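PDB 3HSI: phosphatidylserine synthase from Haemophilus influenzae, which belongs to the phospholipase D superfamily and is built around two mixed beta-sheets flanked by helices. Local coordinates for residues D149-Y154 and K177-E182; N334-C339 and H424-E429; E264-Q269 and V368-R373; D109-Q114 and Y202-T207. All blocks are in the same frame, centred on the assembly; numbering follows the deposited sequence.

Interaction 1: residues D149-Y154 and K177-E182; sequences DDTVLY and KITHAE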
# COMPACT_ATOMS: atom_id res chain seq x y z
N ASP C 149 -13.05 21.93 26.63
CA ASP C 149 -13.79 21.54 27.81
C ASP C 149 -14.77 20.44 27.44
O ASP C 149 -14.31 19.36 27.07
CB ASP C 149 -14.41 22.76 28.52
CG ASP C 149 -13.35 23.67 29.11
OD1 ASP C 149 -12.15 23.33 28.97
OD2 ASP C 149 -13.70 24.71 29.70
N ASP C 150 -16.08 20.74 27.49
CA ASP C 150 -17.15 19.78 27.19
C ASP C 150 -17.83 20.03 25.81
O ASP C 150 -18.93 19.51 25.55
CB ASP C 150 -18.23 19.82 28.28
CG ASP C 150 -17.77 19.20 29.60
OD1 ASP C 150 -16.86 18.34 29.62
OD2 ASP C 150 -18.37 19.58 30.65
N THR C 151 -17.17 20.78 24.92
CA THR C 151 -17.71 21.07 23.59
C THR C 151 -16.88 20.43 22.46
O THR C 151 -15.65 20.60 22.41
CB THR C 151 -17.88 22.60 23.41
OG1 THR C 151 -18.71 23.07 24.47
CG2 THR C 151 -18.57 22.96 22.11
N VAL C 152 -17.54 19.67 21.58
CA VAL C 152 -16.89 19.14 20.39
C VAL C 152 -17.15 20.04 19.17
O VAL C 152 -18.30 20.35 18.85
CB VAL C 152 -17.29 17.70 20.09
CG1 VAL C 152 -16.66 17.23 18.80
CG2 VAL C 152 -16.85 16.77 21.22
N LEU C 153 -16.07 20.46 18.50
CA LEU C 153 -16.20 21.11 17.20
C LEU C 153 -15.62 20.14 16.17
O LEU C 153 -14.43 19.88 16.17
CB LEU C 153 -15.47 22.46 17.19
CG LEU C 153 -15.66 23.39 15.99
CD1 LEU C 153 -17.15 23.74 15.75
CD2 LEU C 153 -14.86 24.71 16.15
N TYR C 154 -16.49 19.58 15.34
CA TYR C 154 -16.08 18.54 14.41
C TYR C 154 -16.08 19.07 12.98
O TYR C 154 -17.06 19.69 12.55
CB TYR C 154 -16.99 17.31 14.54
CG TYR C 154 -16.44 16.08 13.85
CD1 TYR C 154 -15.68 15.13 14.55
CD2 TYR C 154 -16.66 15.86 12.47
CE1 TYR C 154 -15.16 14.01 13.89
CE2 TYR C 154 -16.15 14.77 11.82
CZ TYR C 154 -15.40 13.83 12.54
OH TYR C 154 -14.88 12.74 11.88
N LYS C 177 -20.88 21.83 15.78
CA LYS C 177 -20.60 22.09 17.17
C LYS C 177 -21.57 21.29 18.05
O LYS C 177 -22.79 21.40 17.92
CB LYS C 177 -20.70 23.60 17.48
CG LYS C 177 -19.85 24.00 18.66
CD LYS C 177 -20.53 24.96 19.56
CE LYS C 177 -20.91 26.22 18.89
NZ LYS C 177 -21.21 27.22 19.94
N ILE C 178 -21.01 20.42 18.90
CA ILE C 178 -21.80 19.61 19.82
C ILE C 178 -21.33 19.81 21.26
O ILE C 178 -20.20 19.48 21.63
CB ILE C 178 -21.77 18.09 19.47
CG1 ILE C 178 -22.25 17.86 18.05
CG2 ILE C 178 -22.66 17.31 20.42
CD1 ILE C 178 -21.53 16.69 17.35
N THR C 179 -22.23 20.39 22.03
CA THR C 179 -22.04 20.60 23.45
C THR C 179 -22.57 19.37 24.21
O THR C 179 -23.77 19.23 24.42
CB THR C 179 -22.79 21.85 23.89
OG1 THR C 179 -22.27 22.99 23.15
CG2 THR C 179 -22.57 22.09 25.36
N HIS C 180 -21.66 18.47 24.60
CA HIS C 180 -22.04 17.21 25.21
C HIS C 180 -20.86 16.63 25.98
O HIS C 180 -19.91 16.07 25.39
CB HIS C 180 -22.50 16.20 24.15
CG HIS C 180 -23.28 15.05 24.69
ND1 HIS C 180 -22.90 14.37 25.83
CD2 HIS C 180 -24.43 14.47 24.27
CE1 HIS C 180 -23.78 13.41 26.08
NE2 HIS C 180 -24.72 13.46 25.15
N ALA C 181 -20.92 16.74 27.30
CA ALA C 181 -19.80 16.34 28.17
C ALA C 181 -19.32 14.90 27.94
O ALA C 181 -18.11 14.62 27.94
CB ALA C 181 -20.17 16.55 29.63
N GLU C 182 -20.26 13.98 27.77
CA GLU C 182 -19.93 12.57 27.67
C GLU C 182 -19.29 12.28 26.29
O GLU C 182 -18.34 11.48 26.20
CB GLU C 182 -21.19 11.71 27.88
CG GLU C 182 -21.08 10.65 28.96
CD GLU C 182 -21.78 9.29 28.59
OE1 GLU C 182 -22.92 9.09 29.06
OE2 GLU C 182 -21.19 8.43 27.85
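Strand 151-154 runs antiparallel to strand 177-179, their axes 4.6 Å apart at closest approach, and the tight part of the contact is the hydrogen-bonded pair Val152-Ile178. Here Val152 N gives a bond to Ile178 O at 2.7 Å, and Ile178 N returns one to Val152 O at 2.7 Å; the second is almost straight at 173°, and both donors lie in the plane of the carbonyl they approach. The alpha hydrogens of Thr151 and Lys177 add CH...O contacts to the same two oxygens. Val152 and Ile178 turn to one buried face, where Val152 meets Leu183 and Met187 of helix 181-195.

On the other face, helix 35-48 covers buried Leu153, whose CD1 lies 4.0 Å from Lys177 CB. This face opens up at Thr151 and exposed Thr179, side by side with OG1 atoms 3.8 Å apart. Thr151 CG2, anti to its backbone N, rests 3.8 Å from Lys177 CD; the bent lysine chain carries NZ to Gln41. Beyond, His180 N bonds Asp150 O at 3.1 Å in a bent bond (140° at the hydrogen), while Asp150 CG packs on Ala181 CB at 3.6 Å. His180 N-caps helix 181-195, ND1 weakly accepting from Glu182 N and NE2 hydrogen-bonded to Ala23 O. The result is an antiparallel strand pair leading directly into a capped helix; strand 151-155 lies within the phospholipase D active site motif of the sequence.

Interaction 2: residues N334-C339 and H424-E429; sequences NLRRFC and HYTELE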
# COMPACT_ATOMS: atom_id res chain seq x y z
N ASN C 334 -13.48 10.58 -14.75
CA ASN C 334 -14.09 9.47 -14.05
C ASN C 334 -15.58 9.73 -13.71
O ASN C 334 -16.44 8.86 -13.90
CB ASN C 334 -13.23 9.01 -12.85
CG ASN C 334 -12.09 8.05 -13.29
OD1 ASN C 334 -12.35 7.00 -13.85
ND2 ASN C 334 -10.84 8.43 -13.05
N LEU C 335 -15.88 10.94 -13.25
CA LEU C 335 -17.26 11.40 -13.12
C LEU C 335 -18.03 11.35 -14.45
O LEU C 335 -19.15 10.86 -14.54
CB LEU C 335 -17.28 12.82 -12.57
CG LEU C 335 -18.68 13.35 -12.31
CD1 LEU C 335 -19.39 12.49 -11.25
CD2 LEU C 335 -18.57 14.79 -11.87
N ARG C 336 -17.40 11.83 -15.52
CA ARG C 336 -18.09 11.80 -16.82
C ARG C 336 -18.47 10.37 -17.23
O ARG C 336 -19.58 10.15 -17.73
CB ARG C 336 -17.27 12.50 -17.92
CG ARG C 336 -18.13 12.93 -19.13
CD ARG C 336 -17.26 13.68 -20.13
NE ARG C 336 -18.02 14.25 -21.25
CZ ARG C 336 -18.22 13.62 -22.39
NH1 ARG C 336 -17.75 12.39 -22.58
NH2 ARG C 336 -18.90 14.21 -23.36
N ARG C 337 -17.56 9.43 -17.03
CA ARG C 337 -17.82 8.02 -17.29
C ARG C 337 -18.97 7.45 -16.45
O ARG C 337 -19.77 6.64 -16.92
CB ARG C 337 -16.56 7.18 -17.05
CG ARG C 337 -16.58 5.89 -17.81
CD ARG C 337 -15.23 5.16 -17.79
NE ARG C 337 -15.10 4.26 -16.63
CZ ARG C 337 -14.43 4.54 -15.51
NH1 ARG C 337 -13.82 5.72 -15.36
NH2 ARG C 337 -14.37 3.64 -14.53
N PHE C 338 -19.02 7.86 -15.19
CA PHE C 338 -20.08 7.47 -14.27
C PHE C 338 -21.43 8.00 -14.72
O PHE C 338 -22.43 7.28 -14.68
CB PHE C 338 -19.73 8.03 -12.90
CG PHE C 338 -20.77 7.78 -11.86
CD1 PHE C 338 -20.89 6.53 -11.26
CD2 PHE C 338 -21.60 8.84 -11.43
CE1 PHE C 338 -21.86 6.32 -10.26
CE2 PHE C 338 -22.55 8.66 -10.42
CZ PHE C 338 -22.68 7.41 -9.82
N CYS C 339 -21.47 9.26 -15.14
CA CYS C 339 -22.70 9.90 -15.60
C CYS C 339 -23.16 9.33 -16.93
O CYS C 339 -24.33 9.41 -17.28
CB CYS C 339 -22.49 11.41 -15.72
SG CYS C 339 -22.23 12.21 -14.09
N HIS C 424 -26.65 16.31 -18.14
CA HIS C 424 -26.28 15.23 -19.08
C HIS C 424 -24.78 15.10 -19.03
O HIS C 424 -24.11 16.12 -18.87
CB HIS C 424 -26.75 15.58 -20.51
CG HIS C 424 -26.65 14.44 -21.48
ND1 HIS C 424 -25.68 14.37 -22.45
CD2 HIS C 424 -27.40 13.32 -21.62
CE1 HIS C 424 -25.84 13.26 -23.16
NE2 HIS C 424 -26.87 12.60 -22.67
N TYR C 425 -24.24 13.88 -19.15
CA TYR C 425 -22.79 13.69 -18.99
C TYR C 425 -22.01 14.58 -19.96
O TYR C 425 -20.86 14.93 -19.70
CB TYR C 425 -22.38 12.22 -19.11
CG TYR C 425 -22.46 11.64 -20.51
CD1 TYR C 425 -23.64 11.05 -20.97
CD2 TYR C 425 -21.35 11.66 -21.36
CE1 TYR C 425 -23.73 10.53 -22.27
CE2 TYR C 425 -21.42 11.09 -22.67
CZ TYR C 425 -22.61 10.55 -23.11
OH TYR C 425 -22.71 10.01 -24.38
N THR C 426 -22.66 14.96 -21.07
CA THR C 426 -22.03 15.81 -22.07
C THR C 426 -21.88 17.24 -21.62
O THR C 426 -21.22 18.00 -22.29
CB THR C 426 -22.79 15.82 -23.41
OG1 THR C 426 -24.18 16.11 -23.16
CG2 THR C 426 -22.67 14.48 -24.14
N GLU C 427 -22.51 17.62 -20.51
CA GLU C 427 -22.25 18.93 -19.89
C GLU C 427 -20.86 19.00 -19.24
O GLU C 427 -20.35 20.09 -19.00
CB GLU C 427 -23.33 19.30 -18.88
CG GLU C 427 -24.62 19.73 -19.54
CD GLU C 427 -25.74 20.13 -18.58
OE1 GLU C 427 -26.89 20.24 -19.09
OE2 GLU C 427 -25.53 20.35 -17.35
N LEU C 428 -20.26 17.85 -18.94
CA LEU C 428 -18.87 17.84 -18.47
C LEU C 428 -17.94 17.79 -19.67
O LEU C 428 -18.19 17.08 -20.63
CB LEU C 428 -18.61 16.63 -17.57
CG LEU C 428 -19.31 16.56 -16.23
CD1 LEU C 428 -19.25 15.16 -15.71
CD2 LEU C 428 -18.69 17.54 -15.26
N GLU C 429 -16.85 18.53 -19.59
CA GLU C 429 -15.86 18.56 -20.65
C GLU C 429 -15.26 17.19 -21.02
O GLU C 429 -14.89 16.39 -20.15
CB GLU C 429 -14.73 19.50 -20.27
CG GLU C 429 -15.09 20.96 -20.44
CD GLU C 429 -13.87 21.86 -20.32
OE1 GLU C 429 -13.18 21.79 -19.28
OE2 GLU C 429 -13.60 22.62 -21.27
O HOH W 1 -25.93 11.64 -18.47
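Leu428 O is the best-held polar atom between helix 334-339 and the 424-429 loop, and across the contact one bond grips it: Arg336 NE donates at 2.9 Å with an N-H angle of 150°. The oxygen lies close to the guanidinium plane, but NE sits above the carbonyl plane and so misses the lone pairs. Arg336 reaches it with CG anti to the backbone N (chi1 -160°) and a chain extended as far as NE, sliding past Leu428 in the opposite direction. The guanidinium is then crossed by Tyr425, whose ring edge meets one of its faces, CD2 standing 3.8 Å from CZ and over the centre of the group; the two planes are 77° apart. Tyr425 takes the crowded chi1 position, and its CB packs 3.5 Å from Cys339 CB.

Deeper in, Leu335 CG touches Leu428 CD1 at 3.9 Å, the two leucines crossing at about a right angle. Helix 327-341 packs here on strands 300-306 and 351-356 of the PLD-like domain's mixed sheet, and the loop after strand 419-421 closes against it. A water also joins the backbones, donating to Cys339 O at 3.0 Å and accepting from Tyr425 N at 2.9 Å. The loop is thus joined to the helix by one direct bond, at Leu428, and a bridging water, at Tyr425. With a carbonyl as polar acceptor and the Tyr425 edge serving as packing, the arginine charge is probably eased here by a backbone dipole rather than a counter-charge.

Interaction 3: residues E264-Q269 and V368-R373; sequences EDLFLQ and VWVDDR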
# COMPACT_ATOMS: atom_id res chain seq x y z
N GLU C 264 -20.23 1.20 4.59
CA GLU C 264 -20.71 0.19 3.65
C GLU C 264 -22.13 -0.22 4.02
O GLU C 264 -22.98 -0.34 3.15
CB GLU C 264 -19.77 -1.04 3.62
CG GLU C 264 -18.34 -0.67 3.16
CD GLU C 264 -17.36 -1.84 3.16
OE1 GLU C 264 -17.83 -2.99 3.25
OE2 GLU C 264 -16.12 -1.62 3.07
N ASP C 265 -22.38 -0.41 5.31
CA ASP C 265 -23.70 -0.81 5.76
C ASP C 265 -24.75 0.31 5.63
O ASP C 265 -25.93 0.03 5.40
CB ASP C 265 -23.64 -1.37 7.19
CG ASP C 265 -22.90 -2.72 7.27
OD1 ASP C 265 -22.71 -3.38 6.20
OD2 ASP C 265 -22.51 -3.15 8.38
N LEU C 266 -24.34 1.55 5.81
CA LEU C 266 -25.22 2.70 5.59
C LEU C 266 -25.71 2.70 4.13
O LEU C 266 -26.89 2.81 3.88
CB LEU C 266 -24.53 4.01 5.99
CG LEU C 266 -24.39 4.38 7.49
CD1 LEU C 266 -23.51 5.63 7.68
CD2 LEU C 266 -25.76 4.67 8.12
N PHE C 267 -24.80 2.49 3.18
CA PHE C 267 -25.12 2.46 1.75
C PHE C 267 -26.04 1.29 1.41
O PHE C 267 -26.91 1.41 0.54
CB PHE C 267 -23.86 2.29 0.91
CG PHE C 267 -23.12 3.57 0.61
CD1 PHE C 267 -22.68 3.84 -0.69
CD2 PHE C 267 -22.80 4.47 1.61
CE1 PHE C 267 -21.98 5.01 -0.97
CE2 PHE C 267 -22.09 5.64 1.33
CZ PHE C 267 -21.68 5.91 0.04
N LEU C 268 -25.84 0.14 2.05
CA LEU C 268 -26.72 -0.99 1.80
C LEU C 268 -28.09 -0.82 2.38
O LEU C 268 -29.01 -1.48 1.94
CB LEU C 268 -26.14 -2.28 2.38
CG LEU C 268 -24.95 -2.86 1.65
CD1 LEU C 268 -24.28 -3.82 2.56
CD2 LEU C 268 -25.44 -3.51 0.38
N GLN C 269 -28.22 0.02 3.41
CA GLN C 269 -29.48 0.16 4.13
C GLN C 269 -30.29 1.38 3.75
O GLN C 269 -31.21 1.74 4.47
CB GLN C 269 -29.23 0.18 5.65
CG GLN C 269 -29.06 -1.23 6.24
CD GLN C 269 -30.37 -1.99 6.18
OE1 GLN C 269 -31.37 -1.57 6.76
NE2 GLN C 269 -30.37 -3.12 5.46
N VAL C 368 -22.29 11.85 4.46
CA VAL C 368 -23.22 10.80 3.99
C VAL C 368 -24.50 11.02 4.75
O VAL C 368 -24.48 11.22 5.95
CB VAL C 368 -22.72 9.35 4.25
CG1 VAL C 368 -23.80 8.35 3.87
CG2 VAL C 368 -21.39 9.04 3.47
N TRP C 369 -25.61 11.06 4.03
CA TRP C 369 -26.91 11.13 4.63
C TRP C 369 -27.77 9.98 4.09
O TRP C 369 -27.88 9.81 2.88
CB TRP C 369 -27.61 12.44 4.28
CG TRP C 369 -27.03 13.72 4.76
CD1 TRP C 369 -27.52 14.50 5.80
CD2 TRP C 369 -25.93 14.46 4.18
NE1 TRP C 369 -26.77 15.68 5.90
CE2 TRP C 369 -25.81 15.68 4.92
CE3 TRP C 369 -25.06 14.23 3.13
CZ2 TRP C 369 -24.84 16.65 4.62
CZ3 TRP C 369 -24.10 15.19 2.82
CH2 TRP C 369 -24.00 16.38 3.56
N VAL C 370 -28.38 9.23 4.99
CA VAL C 370 -29.25 8.10 4.63
C VAL C 370 -30.68 8.43 4.98
O VAL C 370 -31.00 8.67 6.15
CB VAL C 370 -28.79 6.81 5.31
CG1 VAL C 370 -29.80 5.63 5.05
CG2 VAL C 370 -27.37 6.48 4.80
N ASP C 371 -31.53 8.51 3.96
CA ASP C 371 -32.96 8.85 4.14
C ASP C 371 -33.04 10.05 5.12
O ASP C 371 -32.28 11.02 4.96
CB ASP C 371 -33.74 7.62 4.63
CG ASP C 371 -33.53 6.38 3.73
OD1 ASP C 371 -33.34 6.52 2.51
OD2 ASP C 371 -33.54 5.25 4.24
N ASP C 372 -33.89 9.99 6.14
CA ASP C 372 -33.97 11.04 7.16
C ASP C 372 -33.54 10.51 8.53
O ASP C 372 -33.90 11.07 9.58
CB ASP C 372 -35.40 11.62 7.23
CG ASP C 372 -36.47 10.52 7.23
OD1 ASP C 372 -36.10 9.30 7.17
OD2 ASP C 372 -37.68 10.86 7.26
N ARG C 373 -32.73 9.47 8.51
CA ARG C 373 -32.51 8.59 9.65
C ARG C 373 -31.06 8.61 10.17
O ARG C 373 -30.82 8.62 11.39
CB ARG C 373 -32.92 7.18 9.18
CG ARG C 373 -32.95 6.06 10.20
CD ARG C 373 -33.74 4.82 9.63
NE ARG C 373 -32.94 3.98 8.72
CZ ARG C 373 -32.88 4.13 7.38
NH1 ARG C 373 -33.58 5.08 6.78
NH2 ARG C 373 -32.13 3.32 6.64
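Val368 and Val370 share one rotamer, CG1 anti to the backbone N (chi1 174° in both). Val370 leads with CG2, which lies 3.8 Å from Leu266 O and 3.9 Å from Leu266 CB. Phe267 starts away from the strand, yet its ring swings back at chi1 -85°, and Val368 presents both methyls to CE2 at the ring edge, Val368 CG2 at 4.1 Å from Phe267 CE2, the two side chains crossing at about a right angle. This is helix-on-sheet packing in the alpha/beta architecture of the PLD-like domain: strand 367-370 lies in the mixed sheet, and Phe267 also touches Leu274 and Ile276 of the adjoining strand 273-277.

Where helix and strand both end, the contact turns polar. Arg373, its CG anti to N and its chain bent at chi3, brings its guanidinium edge-on to Gln269 O, and NH2 gives that oxygen a weak bond at 2.8 Å whose N-H angle is only 116°. NH1 is far better held: it forms a nearly straight salt bridge of 2.5 Å to the anti lone pair of Asp371 OD2. Asp371 OD2 also accepts from Gln271 N in the loop after the helix, and OD1 from Lys272 N and from Lys273 N at the start of strand 273-277.

Interaction 4: residues D109-Q114 and Y202-T207; sequences DWYCEQ and YPLDVT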
# COMPACT_ATOMS: atom_id res chain seq x y z
N ASP C 109 9.18 23.42 12.57
CA ASP C 109 10.15 24.48 12.89
C ASP C 109 9.42 25.66 13.52
O ASP C 109 9.86 26.20 14.54
CB ASP C 109 10.92 24.95 11.66
CG ASP C 109 11.78 23.87 11.08
OD1 ASP C 109 12.33 23.07 11.86
OD2 ASP C 109 11.94 23.83 9.83
N TRP C 110 8.28 26.03 12.94
CA TRP C 110 7.47 27.13 13.47
C TRP C 110 6.87 26.88 14.89
O TRP C 110 6.85 27.79 15.73
CB TRP C 110 6.42 27.57 12.40
CG TRP C 110 5.40 28.59 12.87
CD1 TRP C 110 5.62 29.91 13.13
CD2 TRP C 110 4.01 28.35 13.14
NE1 TRP C 110 4.45 30.52 13.55
CE2 TRP C 110 3.45 29.58 13.57
CE3 TRP C 110 3.18 27.22 13.06
CZ2 TRP C 110 2.10 29.71 13.91
CZ3 TRP C 110 1.83 27.36 13.38
CH2 TRP C 110 1.31 28.59 13.81
N TYR C 111 6.41 25.67 15.17
CA TYR C 111 5.91 25.37 16.51
C TYR C 111 7.01 25.61 17.55
O TYR C 111 6.72 26.20 18.58
CB TYR C 111 5.38 23.93 16.63
CG TYR C 111 4.37 23.45 15.60
CD1 TYR C 111 3.33 24.28 15.14
CD2 TYR C 111 4.45 22.13 15.08
CE1 TYR C 111 2.41 23.83 14.19
CE2 TYR C 111 3.53 21.67 14.13
CZ TYR C 111 2.52 22.53 13.69
OH TYR C 111 1.61 22.09 12.75
N CYS C 112 8.25 25.20 17.25
CA CYS C 112 9.41 25.44 18.14
C CYS C 112 9.72 26.91 18.32
O CYS C 112 9.98 27.36 19.43
CB CYS C 112 10.67 24.85 17.58
SG CYS C 112 10.63 23.13 17.47
N GLU C 113 9.75 27.62 17.20
CA GLU C 113 9.96 29.03 17.21
C GLU C 113 8.94 29.71 18.15
O GLU C 113 9.33 30.44 19.06
CB GLU C 113 9.86 29.58 15.79
CG GLU C 113 9.80 31.10 15.72
CD GLU C 113 9.30 31.63 14.38
OE1 GLU C 113 8.62 32.68 14.38
OE2 GLU C 113 9.57 31.01 13.33
N GLN C 114 7.65 29.45 17.95
CA GLN C 114 6.60 29.99 18.82
C GLN C 114 6.77 29.66 20.30
O GLN C 114 6.68 30.52 21.14
CB GLN C 114 5.20 29.55 18.33
CG GLN C 114 4.83 30.11 16.95
CD GLN C 114 5.21 31.58 16.80
OE1 GLN C 114 4.61 32.45 17.40
NE2 GLN C 114 6.21 31.86 15.99
N TYR C 202 5.71 11.84 18.96
CA TYR C 202 6.73 12.75 19.49
C TYR C 202 6.30 14.19 19.42
O TYR C 202 5.58 14.57 18.48
CB TYR C 202 8.04 12.60 18.72
CG TYR C 202 8.70 11.27 19.02
CD1 TYR C 202 9.62 11.17 20.04
CD2 TYR C 202 8.35 10.12 18.30
CE1 TYR C 202 10.20 9.95 20.35
CE2 TYR C 202 8.92 8.90 18.60
CZ TYR C 202 9.85 8.83 19.62
OH TYR C 202 10.46 7.64 19.94
N PRO C 203 6.72 15.01 20.41
CA PRO C 203 6.44 16.44 20.38
C PRO C 203 7.13 17.06 19.17
O PRO C 203 8.28 16.72 18.88
CB PRO C 203 7.06 16.97 21.68
CG PRO C 203 8.04 15.94 22.11
CD PRO C 203 7.52 14.63 21.59
N LEU C 204 6.42 17.91 18.44
CA LEU C 204 6.98 18.59 17.31
C LEU C 204 7.49 19.99 17.66
O LEU C 204 8.15 20.62 16.83
CB LEU C 204 5.94 18.69 16.19
CG LEU C 204 5.61 17.36 15.51
CD1 LEU C 204 4.34 17.53 14.74
CD2 LEU C 204 6.74 16.82 14.63
N ASP C 205 7.19 20.46 18.87
CA ASP C 205 7.59 21.79 19.26
C ASP C 205 8.89 21.79 20.08
O ASP C 205 9.09 22.66 20.89
CB ASP C 205 6.46 22.50 20.02
CG ASP C 205 5.92 21.69 21.21
OD1 ASP C 205 6.54 20.66 21.59
OD2 ASP C 205 4.89 22.11 21.78
N VAL C 206 9.75 20.80 19.85
CA VAL C 206 11.10 20.81 20.39
C VAL C 206 12.10 20.61 19.28
O VAL C 206 11.78 20.02 18.24
CB VAL C 206 11.37 19.69 21.48
CG1 VAL C 206 10.54 19.92 22.73
CG2 VAL C 206 11.16 18.29 20.92
N THR C 207 13.34 21.03 19.53
CA THR C 207 14.40 21.01 18.52
C THR C 207 14.91 19.60 18.27
O THR C 207 15.25 19.25 17.14
CB THR C 207 15.59 21.94 18.92
OG1 THR C 207 16.06 21.59 20.23
CG2 THR C 207 15.17 23.39 18.95
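Apolar touches join helix 109-114 to the chain that leaves strand 202-203. Helix 107-118 packs here on the edge of the sheet, where strand 202-203 pairs antiparallel with strand 127-130. Tyr111, its CG anti to the carbonyl carbon (chi1 -51°), lies alongside Leu204 with both side chains pointing the same way, and the ring edge at CD2 meets Leu204 CB at 3.9 Å. Both residues rest on Ile89 of strand 84-90, and the tyrosine ring stacks on Phe127. Tyr111 CB packs 3.8 Å from Asp205 CB, where the backbones run nearest, Cys112 CA and Asp205 CA being 4.2 Å apart.

The sulfur contacts are made to main chain. Cys112 SG, also anti to its carbonyl carbon, nestles against the turning loop, 3.4 Å from Val206 O and close to Asp205 C and Leu204 O.

The polar ends turn elsewhere. Asp205 adopts the crowded chi1 position (54°), which leads its carboxylate away from the helix segment; OD2 accepts from the backbone of Met126 and Phe127, and OD1 forms a salt bridge with Arg115. Tyr111 OH bonds Trp60 O. With no hydrogen bond between them, the segments are held by van der Waals contact of side-chain carbon, and of sulfur with main-chain atoms, while the buried aspartate ties the loop to its surroundings.

The four contacts are spread over the two sheets of the chain. Interactions 1 and 4 both reach the same mixed sheet, with centres 28 Å apart; interaction 1 is nested inside the loop closed by interaction 4, and helix 181-195, which begins in the former, is followed by strand 202-203 of the latter. Interactions 2 and 3 lie against the other sheet, where their segments alternate along the chain and their nearest atoms are about 9 Å apart. Interactions 1 and 3 come within about 10 Å at their nearest atoms, whereas the centres of interactions 2 and 4 lie 46 Å apart, on opposite sides of the chain's centre. Of the four, only interaction 1 includes residues of the phospholipase D active site motif.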